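Local coordinates for gram-negative insecticidal protein (Chromobacterium piscinae, PDB 6FBM) that acts as an insecticidal toxin and, as a member of the MACPF family, probably works by inserting into membranes and forming pores, at residues Pro14-Met19 / Thr58-Met63; Met63-Tyr68 / Val129-Ser134; Ser123-His128 / Gly178-Tyr183; Tyr170-Ala175 / Met273-Glu278. All coordinates share one frame; numbering follows the deposited sequence.

Contact 1 (Pro14-Met19 / Thr58-Met63); sequences PGVTSM and TFPRSM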
# COMPACT_ATOMS: atom_id res chain seq x y z
N PRO A 14 -5.65 14.54 -16.03
CA PRO A 14 -6.60 15.25 -15.19
C PRO A 14 -7.16 16.52 -15.88
O PRO A 14 -6.43 17.25 -16.58
CB PRO A 14 -5.76 15.61 -13.97
CG PRO A 14 -4.74 14.56 -13.87
CD PRO A 14 -4.39 14.24 -15.30
N GLY A 15 -8.46 16.71 -15.71
CA GLY A 15 -9.19 17.78 -16.36
C GLY A 15 -10.02 17.32 -17.54
O GLY A 15 -11.04 17.94 -17.85
N VAL A 16 -9.61 16.23 -18.20
CA VAL A 16 -10.26 15.83 -19.42
C VAL A 16 -11.76 15.63 -19.24
O VAL A 16 -12.51 15.94 -20.16
CB VAL A 16 -9.64 14.55 -20.01
CG1 VAL A 16 -10.48 14.02 -21.17
CG2 VAL A 16 -8.26 14.84 -20.58
N THR A 17 -12.19 15.13 -18.09
CA THR A 17 -13.61 14.84 -17.84
C THR A 17 -14.41 16.10 -17.69
O THR A 17 -15.63 16.04 -17.76
CB THR A 17 -13.83 14.02 -16.56
OG1 THR A 17 -13.31 14.75 -15.44
CG2 THR A 17 -13.15 12.64 -16.66
N SER A 18 -13.75 17.22 -17.43
CA SER A 18 -14.44 18.50 -17.34
C SER A 18 -14.69 19.16 -18.69
O SER A 18 -15.53 20.02 -18.78
CB SER A 18 -13.65 19.46 -16.47
OG SER A 18 -13.49 18.90 -15.19
N MET A 19 -13.95 18.75 -19.71
CA MET A 19 -13.99 19.43 -20.98
C MET A 19 -15.28 19.12 -21.74
O MET A 19 -15.77 17.98 -21.76
CB MET A 19 -12.78 19.08 -21.82
CG MET A 19 -11.46 19.47 -21.17
SD MET A 19 -11.39 21.15 -20.49
CE MET A 19 -11.38 22.12 -22.01
N THR A 58 -2.81 10.47 -21.19
CA THR A 58 -3.55 10.39 -22.43
C THR A 58 -4.76 11.30 -22.38
O THR A 58 -5.27 11.62 -21.31
CB THR A 58 -3.99 8.96 -22.73
OG1 THR A 58 -4.73 8.45 -21.64
CG2 THR A 58 -2.76 8.06 -22.98
N PHE A 59 -5.22 11.71 -23.55
CA PHE A 59 -6.39 12.59 -23.68
C PHE A 59 -6.85 12.50 -25.13
O PHE A 59 -6.10 12.03 -25.97
CB PHE A 59 -6.03 14.03 -23.32
CG PHE A 59 -4.91 14.58 -24.13
CD1 PHE A 59 -3.60 14.33 -23.79
CD2 PHE A 59 -5.17 15.35 -25.25
CE1 PHE A 59 -2.55 14.82 -24.55
CE2 PHE A 59 -4.13 15.85 -26.04
CZ PHE A 59 -2.81 15.59 -25.69
N PRO A 60 -8.09 12.92 -25.42
CA PRO A 60 -8.55 12.85 -26.80
C PRO A 60 -7.76 13.75 -27.76
O PRO A 60 -7.46 14.89 -27.43
CB PRO A 60 -10.01 13.31 -26.70
CG PRO A 60 -10.38 12.95 -25.28
CD PRO A 60 -9.17 13.37 -24.53
N ARG A 61 -7.40 13.20 -28.92
CA ARG A 61 -6.71 13.94 -30.00
C ARG A 61 -7.39 15.24 -30.36
O ARG A 61 -6.71 16.19 -30.69
CB ARG A 61 -6.63 13.10 -31.27
CG ARG A 61 -5.24 12.52 -31.50
CD ARG A 61 -5.27 11.46 -32.62
NE ARG A 61 -4.25 10.45 -32.35
CZ ARG A 61 -2.93 10.64 -32.45
NH1 ARG A 61 -2.43 11.77 -32.95
NH2 ARG A 61 -2.10 9.63 -32.13
N SER A 62 -8.71 15.27 -30.28
CA SER A 62 -9.45 16.48 -30.57
C SER A 62 -9.23 17.62 -29.58
O SER A 62 -9.58 18.76 -29.89
CB SER A 62 -10.96 16.17 -30.66
OG SER A 62 -11.44 15.52 -29.48
N MET A 63 -8.66 17.35 -28.39
CA MET A 63 -8.37 18.42 -27.44
C MET A 63 -6.93 18.79 -27.59
O MET A 63 -6.13 17.99 -28.10
CB MET A 63 -8.64 18.00 -26.01
CG MET A 63 -10.03 17.44 -25.79
SD MET A 63 -10.35 17.13 -24.04
CE MET A 63 -11.97 16.33 -24.15

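Contact 2 (Met63-Tyr68 / Val129-Ser134); sequences MHVHTY and VLWYIS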
# COMPACT_ATOMS: atom_id res chain seq x y z
N MET A 63 -8.66 17.35 -28.39
CA MET A 63 -8.37 18.42 -27.44
C MET A 63 -6.93 18.79 -27.59
O MET A 63 -6.13 17.99 -28.10
CB MET A 63 -8.64 18.00 -26.01
CG MET A 63 -10.03 17.44 -25.79
SD MET A 63 -10.35 17.13 -24.04
CE MET A 63 -11.97 16.33 -24.15
N HIS A 64 -6.62 20.01 -27.17
CA HIS A 64 -5.26 20.50 -27.16
C HIS A 64 -4.86 20.74 -25.72
O HIS A 64 -5.64 21.27 -24.92
CB HIS A 64 -5.16 21.81 -27.93
CG HIS A 64 -5.07 21.63 -29.42
ND1 HIS A 64 -4.65 22.64 -30.26
CD2 HIS A 64 -5.35 20.58 -30.22
CE1 HIS A 64 -4.68 22.21 -31.51
NE2 HIS A 64 -5.12 20.96 -31.51
N VAL A 65 -3.61 20.39 -25.42
CA VAL A 65 -3.06 20.57 -24.10
C VAL A 65 -1.87 21.48 -24.22
O VAL A 65 -0.99 21.25 -25.05
CB VAL A 65 -2.63 19.22 -23.50
CG1 VAL A 65 -1.94 19.43 -22.17
CG2 VAL A 65 -3.84 18.31 -23.35
N HIS A 66 -1.85 22.48 -23.37
CA HIS A 66 -0.73 23.41 -23.21
C HIS A 66 -0.25 23.37 -21.79
O HIS A 66 -0.93 23.82 -20.89
CB HIS A 66 -1.17 24.84 -23.60
CG HIS A 66 -1.26 25.05 -25.07
ND1 HIS A 66 -2.42 24.77 -25.78
CD2 HIS A 66 -0.32 25.38 -25.98
CE1 HIS A 66 -2.19 24.96 -27.07
NE2 HIS A 66 -0.93 25.33 -27.22
N THR A 67 0.93 22.81 -21.56
CA THR A 67 1.48 22.78 -20.20
C THR A 67 2.07 24.15 -19.92
O THR A 67 2.70 24.73 -20.79
CB THR A 67 2.55 21.68 -19.99
OG1 THR A 67 3.73 22.03 -20.69
CG2 THR A 67 2.03 20.36 -20.44
N TYR A 68 1.82 24.67 -18.73
CA TYR A 68 2.46 25.90 -18.28
C TYR A 68 2.47 25.85 -16.75
O TYR A 68 1.51 26.22 -16.09
CB TYR A 68 1.81 27.18 -18.86
CG TYR A 68 2.53 28.48 -18.49
CD1 TYR A 68 3.89 28.49 -18.06
CD2 TYR A 68 1.86 29.70 -18.56
CE1 TYR A 68 4.52 29.67 -17.70
CE2 TYR A 68 2.49 30.90 -18.21
CZ TYR A 68 3.82 30.88 -17.78
OH TYR A 68 4.46 32.05 -17.43
N VAL A 129 -1.52 26.65 -11.99
CA VAL A 129 -1.86 26.00 -13.24
C VAL A 129 -0.79 24.99 -13.58
O VAL A 129 0.39 25.30 -13.51
CB VAL A 129 -1.92 27.02 -14.41
CG1 VAL A 129 -2.29 26.31 -15.73
CG2 VAL A 129 -2.91 28.15 -14.10
N LEU A 130 -1.20 23.78 -13.91
CA LEU A 130 -0.29 22.79 -14.47
C LEU A 130 -0.41 22.81 -16.00
O LEU A 130 0.59 22.84 -16.71
CB LEU A 130 -0.59 21.41 -13.89
CG LEU A 130 -0.58 21.36 -12.36
CD1 LEU A 130 -1.09 20.03 -11.88
CD2 LEU A 130 0.80 21.63 -11.76
N TRP A 131 -1.64 22.76 -16.51
CA TRP A 131 -1.88 22.86 -17.94
C TRP A 131 -3.24 23.43 -18.24
O TRP A 131 -4.09 23.52 -17.35
CB TRP A 131 -1.73 21.50 -18.63
CG TRP A 131 -2.49 20.44 -17.98
CD1 TRP A 131 -3.78 20.13 -18.21
CD2 TRP A 131 -2.01 19.51 -17.01
NE1 TRP A 131 -4.15 19.01 -17.45
CE2 TRP A 131 -3.06 18.60 -16.74
CE3 TRP A 131 -0.77 19.29 -16.42
CZ2 TRP A 131 -2.93 17.58 -15.81
CZ3 TRP A 131 -0.63 18.27 -15.52
CH2 TRP A 131 -1.70 17.42 -15.21
N TYR A 132 -3.42 23.83 -19.49
CA TYR A 132 -4.70 24.22 -20.03
C TYR A 132 -5.13 23.11 -20.97
O TYR A 132 -4.30 22.48 -21.63
CB TYR A 132 -4.60 25.55 -20.78
CG TYR A 132 -4.03 26.71 -19.98
CD1 TYR A 132 -4.86 27.50 -19.18
CD2 TYR A 132 -2.67 27.06 -20.04
CE1 TYR A 132 -4.37 28.58 -18.44
CE2 TYR A 132 -2.16 28.13 -19.30
CZ TYR A 132 -3.01 28.90 -18.50
OH TYR A 132 -2.55 29.99 -17.73
N ILE A 133 -6.42 22.83 -20.99
CA ILE A 133 -7.00 21.97 -22.01
C ILE A 133 -7.96 22.87 -22.75
O ILE A 133 -8.64 23.70 -22.13
CB ILE A 133 -7.76 20.75 -21.45
CG1 ILE A 133 -6.97 20.10 -20.30
CG2 ILE A 133 -8.03 19.77 -22.57
CD1 ILE A 133 -7.68 18.98 -19.60
N SER A 134 -8.00 22.73 -24.07
CA SER A 134 -8.90 23.54 -24.89
C SER A 134 -9.51 22.68 -25.97
O SER A 134 -8.92 21.72 -26.43
CB SER A 134 -8.17 24.73 -25.48
OG SER A 134 -7.07 24.29 -26.27
O HOH W 1 -4.69 24.29 -24.35

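Contact 3 (Ser123-His128 / Gly178-Tyr183); sequences STREAH and GGRLDY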
# COMPACT_ATOMS: atom_id res chain seq x y z
N SER A 123 -11.64 38.73 -2.88
CA SER A 123 -11.25 37.37 -3.23
C SER A 123 -9.82 37.44 -3.71
O SER A 123 -9.54 38.07 -4.73
CB SER A 123 -12.15 36.82 -4.32
OG SER A 123 -11.61 35.64 -4.91
N THR A 124 -8.91 36.81 -2.97
CA THR A 124 -7.52 36.76 -3.36
C THR A 124 -7.26 35.31 -3.76
O THR A 124 -7.26 34.43 -2.90
CB THR A 124 -6.64 37.21 -2.21
OG1 THR A 124 -6.87 38.61 -1.97
CG2 THR A 124 -5.19 37.01 -2.53
N ARG A 125 -7.04 35.09 -5.07
CA ARG A 125 -6.94 33.75 -5.65
C ARG A 125 -5.56 33.51 -6.21
O ARG A 125 -5.01 34.32 -6.96
CB ARG A 125 -7.97 33.52 -6.75
CG ARG A 125 -9.39 33.91 -6.37
CD ARG A 125 -10.45 33.34 -7.32
NE ARG A 125 -10.37 33.95 -8.65
CZ ARG A 125 -10.82 35.17 -8.94
NH1 ARG A 125 -11.41 35.96 -8.01
NH2 ARG A 125 -10.67 35.62 -10.18
N GLU A 126 -4.98 32.38 -5.81
CA GLU A 126 -3.72 31.96 -6.35
C GLU A 126 -3.97 30.67 -7.06
O GLU A 126 -4.26 29.65 -6.43
CB GLU A 126 -2.69 31.80 -5.26
CG GLU A 126 -1.32 31.51 -5.82
CD GLU A 126 -0.27 31.41 -4.78
OE1 GLU A 126 0.70 32.17 -4.93
OE2 GLU A 126 -0.39 30.60 -3.84
N ALA A 127 -3.86 30.72 -8.37
CA ALA A 127 -4.16 29.59 -9.23
C ALA A 127 -2.84 28.93 -9.62
O ALA A 127 -1.96 29.58 -10.21
CB ALA A 127 -4.93 30.04 -10.45
N HIS A 128 -2.68 27.65 -9.26
CA HIS A 128 -1.48 26.90 -9.58
C HIS A 128 -1.79 26.08 -10.82
O HIS A 128 -2.26 24.96 -10.72
CB HIS A 128 -1.07 26.05 -8.39
CG HIS A 128 -0.61 26.86 -7.21
ND1 HIS A 128 0.69 26.80 -6.74
CD2 HIS A 128 -1.24 27.78 -6.45
CE1 HIS A 128 0.82 27.63 -5.72
NE2 HIS A 128 -0.34 28.24 -5.53
N GLY A 178 -5.15 22.32 -12.34
CA GLY A 178 -4.20 22.29 -11.24
C GLY A 178 -4.91 22.44 -9.92
O GLY A 178 -5.87 21.73 -9.64
N GLY A 179 -4.45 23.38 -9.09
CA GLY A 179 -5.20 23.74 -7.88
C GLY A 179 -5.23 25.20 -7.66
O GLY A 179 -4.31 25.92 -8.03
N ARG A 180 -6.29 25.66 -7.03
CA ARG A 180 -6.51 27.09 -6.77
C ARG A 180 -6.80 27.27 -5.30
O ARG A 180 -7.55 26.46 -4.73
CB ARG A 180 -7.73 27.56 -7.53
CG ARG A 180 -7.93 29.06 -7.54
CD ARG A 180 -9.09 29.47 -8.44
NE ARG A 180 -10.34 29.47 -7.69
CZ ARG A 180 -11.45 28.77 -7.95
NH1 ARG A 180 -11.56 27.93 -8.97
NH2 ARG A 180 -12.49 28.94 -7.16
N LEU A 181 -6.26 28.32 -4.69
CA LEU A 181 -6.72 28.73 -3.37
C LEU A 181 -7.41 30.07 -3.47
O LEU A 181 -6.92 30.96 -4.15
CB LEU A 181 -5.54 28.83 -2.41
CG LEU A 181 -4.84 27.51 -2.09
CD1 LEU A 181 -3.75 27.77 -1.07
CD2 LEU A 181 -5.80 26.44 -1.59
N ASP A 182 -8.55 30.18 -2.79
CA ASP A 182 -9.35 31.39 -2.69
C ASP A 182 -9.31 31.86 -1.26
O ASP A 182 -9.88 31.22 -0.38
CB ASP A 182 -10.79 31.10 -3.02
CG ASP A 182 -11.00 30.85 -4.49
OD1 ASP A 182 -10.05 31.03 -5.25
OD2 ASP A 182 -12.11 30.45 -4.90
N TYR A 183 -8.60 32.96 -1.01
CA TYR A 183 -8.52 33.56 0.30
C TYR A 183 -9.50 34.69 0.24
O TYR A 183 -9.22 35.74 -0.34
CB TYR A 183 -7.09 34.05 0.51
CG TYR A 183 -6.76 34.64 1.86
CD1 TYR A 183 -6.65 33.84 2.98
CD2 TYR A 183 -6.46 35.98 1.99
CE1 TYR A 183 -6.31 34.39 4.20
CE2 TYR A 183 -6.10 36.52 3.20
CZ TYR A 183 -6.02 35.73 4.30
OH TYR A 183 -5.66 36.28 5.50
O HOH W 2 -8.84 38.34 0.18

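Contact 4 (Tyr170-Ala175 / Met273-Glu278); sequences YYISEA and MDFSTE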
# COMPACT_ATOMS: atom_id res chain seq x y z
N TYR A 170 -23.96 27.38 -21.14
CA TYR A 170 -22.57 27.46 -21.56
C TYR A 170 -21.89 26.15 -21.25
O TYR A 170 -22.32 25.44 -20.36
CB TYR A 170 -21.87 28.59 -20.82
CG TYR A 170 -22.15 29.95 -21.38
CD1 TYR A 170 -23.35 30.61 -21.11
CD2 TYR A 170 -21.22 30.57 -22.18
CE1 TYR A 170 -23.59 31.86 -21.64
CE2 TYR A 170 -21.46 31.83 -22.71
CZ TYR A 170 -22.64 32.47 -22.44
OH TYR A 170 -22.84 33.70 -22.98
N TYR A 171 -20.82 25.86 -21.97
CA TYR A 171 -20.02 24.69 -21.73
C TYR A 171 -18.54 25.06 -21.58
O TYR A 171 -18.11 26.14 -21.97
CB TYR A 171 -20.21 23.67 -22.87
CG TYR A 171 -19.68 24.13 -24.21
CD1 TYR A 171 -18.37 23.90 -24.58
CD2 TYR A 171 -20.49 24.84 -25.10
CE1 TYR A 171 -17.87 24.33 -25.81
CE2 TYR A 171 -20.01 25.28 -26.31
CZ TYR A 171 -18.71 25.01 -26.68
OH TYR A 171 -18.21 25.45 -27.87
N ILE A 172 -17.78 24.13 -21.02
CA ILE A 172 -16.37 24.34 -20.78
C ILE A 172 -15.62 24.09 -22.07
O ILE A 172 -15.52 22.96 -22.54
CB ILE A 172 -15.82 23.37 -19.71
CG1 ILE A 172 -16.52 23.56 -18.35
CG2 ILE A 172 -14.31 23.54 -19.56
CD1 ILE A 172 -16.28 24.90 -17.68
N SER A 173 -15.08 25.15 -22.64
CA SER A 173 -14.30 25.07 -23.88
C SER A 173 -12.81 25.12 -23.65
O SER A 173 -12.04 24.59 -24.44
CB SER A 173 -14.70 26.20 -24.81
OG SER A 173 -14.09 26.04 -26.05
N GLU A 174 -12.41 25.78 -22.57
CA GLU A 174 -11.01 25.90 -22.21
C GLU A 174 -10.93 25.99 -20.69
O GLU A 174 -11.72 26.69 -20.06
CB GLU A 174 -10.42 27.14 -22.86
CG GLU A 174 -8.91 27.20 -22.88
CD GLU A 174 -8.46 28.49 -23.58
OE1 GLU A 174 -8.64 29.56 -22.98
OE2 GLU A 174 -7.94 28.43 -24.72
N ALA A 175 -9.98 25.30 -20.08
CA ALA A 175 -9.83 25.37 -18.63
C ALA A 175 -8.39 25.20 -18.18
O ALA A 175 -7.62 24.43 -18.78
CB ALA A 175 -10.68 24.31 -17.97
N MET A 273 -9.72 24.38 -12.43
CA MET A 273 -9.73 25.34 -11.34
C MET A 273 -9.63 26.79 -11.76
O MET A 273 -9.56 27.66 -10.88
CB MET A 273 -8.60 25.02 -10.35
CG MET A 273 -7.24 24.71 -10.94
SD MET A 273 -6.35 26.02 -11.80
CE MET A 273 -6.02 27.10 -10.44
N ASP A 274 -9.62 27.11 -13.05
CA ASP A 274 -9.58 28.49 -13.47
C ASP A 274 -10.07 28.63 -14.89
O ASP A 274 -10.01 27.69 -15.70
CB ASP A 274 -8.16 29.06 -13.33
CG ASP A 274 -8.13 30.57 -13.00
OD1 ASP A 274 -9.20 31.18 -12.79
OD2 ASP A 274 -6.99 31.11 -12.95
N PHE A 275 -10.56 29.83 -15.18
CA PHE A 275 -11.11 30.17 -16.47
C PHE A 275 -10.31 31.30 -17.05
O PHE A 275 -9.78 32.15 -16.30
CB PHE A 275 -12.53 30.68 -16.29
CG PHE A 275 -13.53 29.64 -15.93
CD1 PHE A 275 -13.35 28.29 -16.23
CD2 PHE A 275 -14.73 30.03 -15.36
CE1 PHE A 275 -14.33 27.38 -15.94
CE2 PHE A 275 -15.71 29.12 -15.07
CZ PHE A 275 -15.51 27.79 -15.36
N SER A 276 -10.23 31.30 -18.38
CA SER A 276 -9.65 32.37 -19.16
C SER A 276 -10.80 33.04 -19.92
O SER A 276 -11.95 32.61 -19.80
CB SER A 276 -8.69 31.78 -20.17
OG SER A 276 -9.41 31.20 -21.28
N THR A 277 -10.48 34.02 -20.76
CA THR A 277 -11.52 34.72 -21.51
C THR A 277 -12.28 33.80 -22.47
O THR A 277 -13.36 34.15 -22.87
CB THR A 277 -11.00 35.93 -22.33
OG1 THR A 277 -9.96 35.50 -23.19
CG2 THR A 277 -10.45 37.01 -21.44
N GLU A 278 -11.71 32.66 -22.84
CA GLU A 278 -12.36 31.72 -23.77
C GLU A 278 -12.99 30.49 -23.12
O GLU A 278 -13.46 29.60 -23.83
CB GLU A 278 -11.34 31.26 -24.85
CG GLU A 278 -10.77 32.37 -25.74
CD GLU A 278 -11.83 33.18 -26.48
OE1 GLU A 278 -12.84 32.62 -26.93
OE2 GLU A 278 -11.65 34.41 -26.59

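Contact 1 (Pro14-Met19 / Thr58-Met63)
Val16 and Met63 form the middle of a small apolar contact in which the loop ahead of strand 21-23 packs on the end of the beta hairpin 47-52/55-60, where a type I turn from Pro60 to Met63 leads the chain out of the hairpin. The two methyls of Val16 divide the work. CG1, anti to the backbone N (chi1 171°), meets the proline ring tip to tip, 3.7 Å from Pro60 CD. CG2 reaches Phe59 CB at 3.6 Å; the two side chains cross at about a right angle, and the Phe59 side chain packs on Asp48 and Ile50 of strand 47-52. Met63 comes from the far end of the turn with its chain extended beyond CG, which carries the thioether across to the loop. Met19, bent at both chi2 and chi3, offers its inner carbons: Met63 SD lies 3.9 Å from Met19 CG. No hydrogen bond joins the two segments, so the fit rests on van der Waals contact among buried side chains. Leu10 touches both Val16 and Pro60, and Ile133 of strand 120-134 touches both methionines. The terminal methyl Met63 CE ends 3.7 Å from Met19 CB and 4.1 Å from Val16 CG1.

Contact 2 (Met63-Tyr68 / Val129-Ser134)
His64 and Ser134 begin an antiparallel pairing that alternates hydrogen-bonded and non-hydrogen-bonded pairs as far as Thr67 and Trp131. Backbone bonds hold the strands together: His64 N to Ser134 O is 3.0 Å, and His66 and Tyr132 bond both ways. The face of Val65, Thr67, Trp131 and Ile133 is packed tightly at its buried residues, Trp131 and Ile133. There Val65 and Trp131 lie side by side, pointing the same way, with Val65 CG1 4.1 Å from Trp131 CB. Trp131 CG sits between its backbone N and carbonyl carbon (chi1 50°); the indole packs on Ile52, Leu13 and Val177, and its NE1 bonds to Pro14 O. Ile133 CG2 meets Met63 SD at 3.8 Å, while Ile50 touches Val65 and Thr67.

The other face is looser and wetter. Its two histidines are exposed, and one water lies 2.7 Å from His66 ND1, in the plane of the imidazole, and 3.1 Å from Ser134 OG; it also donates to His64 O. Farther along, Tyr132 CE2 approaches Tyr68 CB at 4.1 Å. Leu130 and Trp131 both face Val177 on the next strand, a classic beta bulge at the point where the strand turns a corner in the antiparallel central sheet of the MACPF domain.

Contact 3 (Ser123-His128 / Gly178-Tyr183)
Arg125 and Asp182 form a non-hydrogen-bonded pair between antiparallel strands, lying side by side and pointing the same way. Arg125 CB leaves the strand 3.6 Å from Asp182 OD1. CG, anti to the carbonyl carbon (chi1 -49°), closes to 3.2 Å from that oxygen, and CD to 3.1 Å, so it is the aliphatic part of the arginine that lies against the carboxylate. At chi3 the chain bends, and NE is left 4.5 Å from Asp182 OD1, too far for a salt bridge; the guanidinium and carboxylate planes stand 86° apart. At the tip, NH1 bonds Ser123 OG nearly in the guanidinium plane and makes a salt bridge to Asp76. Asp182 instead belongs to Arg180, which grips it side-on: NE to OD1 at 2.9 Å and NH2 to OD2 at 2.7 Å, both on the syn side. This carboxylate would be expected to temper the repulsion between the two neighbouring arginines.

On the other face His128 NE2 donates to Glu126 OE2 at 2.9 Å, from above the carboxylate plane, and that oxygen also bonds to Tyr206 OH. Strands 64-78 and 232-239 flank the pair in the central MACPF sheet. Helix 255-269 packs on the face of Glu126, His128 and Leu181, with Phe259 and Trp262 against the leucine, and helix 198-209 joins it beside Thr124 and Tyr183.

Contact 4 (Tyr170-Ala175 / Met273-Glu278)
An ST turn at Ser276, just past strand 271-274, meets the irregular strand 170-177 through Glu174. Ser276 OG accepts from Glu278 N at 3.1 Å, which closes the turn, and is modelled as donating to Glu174 OE1 at 2.5 Å, so short that the exact length is doubtful. The glutamate reaches it with CG anti to the backbone N (chi1 -165°) and the chain extended beyond. The Glu278 side chain crosses that of Glu174 obliquely, with its CB 3.7 Å from Glu174 OE1; the two carboxylate planes are 85° apart, and their OE1 atoms stay 6.5 Å from each other. Ser173 CB rests 3.7 Å from Glu278 O.

The buried part of the contact is apolar. Ile172 and Phe275 cross at about a right angle, and Ile172 CD1 touches Phe275 CE1, at 3.6 Å, and CZ. Tyr23 meets the same phenyl ring edge-to-face, while the Asp274 carboxylate is bonded to Tyr29 OH and Lys74. Two serine hydroxyls thus work at the junction: Ser276 OG is held by Glu278 N within the turn, and Ser279 OG, bonded to both Glu174 O and Ser276 N, ties turn and strand together whatever the true length of the Glu174 bond.

Contacts 2, 3 and 4 all belong to the antiparallel MACPF sheet, and contact 1 sets the N-terminal loop and the 47-52/55-60 hairpin against one end of it. Contacts 1 and 2 share Met63, with centres about 10 Å apart. Contact 4 lies about 11 Å from contact 2, centre to centre, and joins it where Ala175 N probably bonds Ile133 O at 2.9 Å. Met19 also packs on Ile172, tying contact 1 to contact 4. Contacts 2 and 3 use successive parts of strand 120-134, their centres about 17 Å apart. Between contacts 3 and 4, Arg180 NH1 lies 2.8 Å from Met273 O, a probable hydrogen bond.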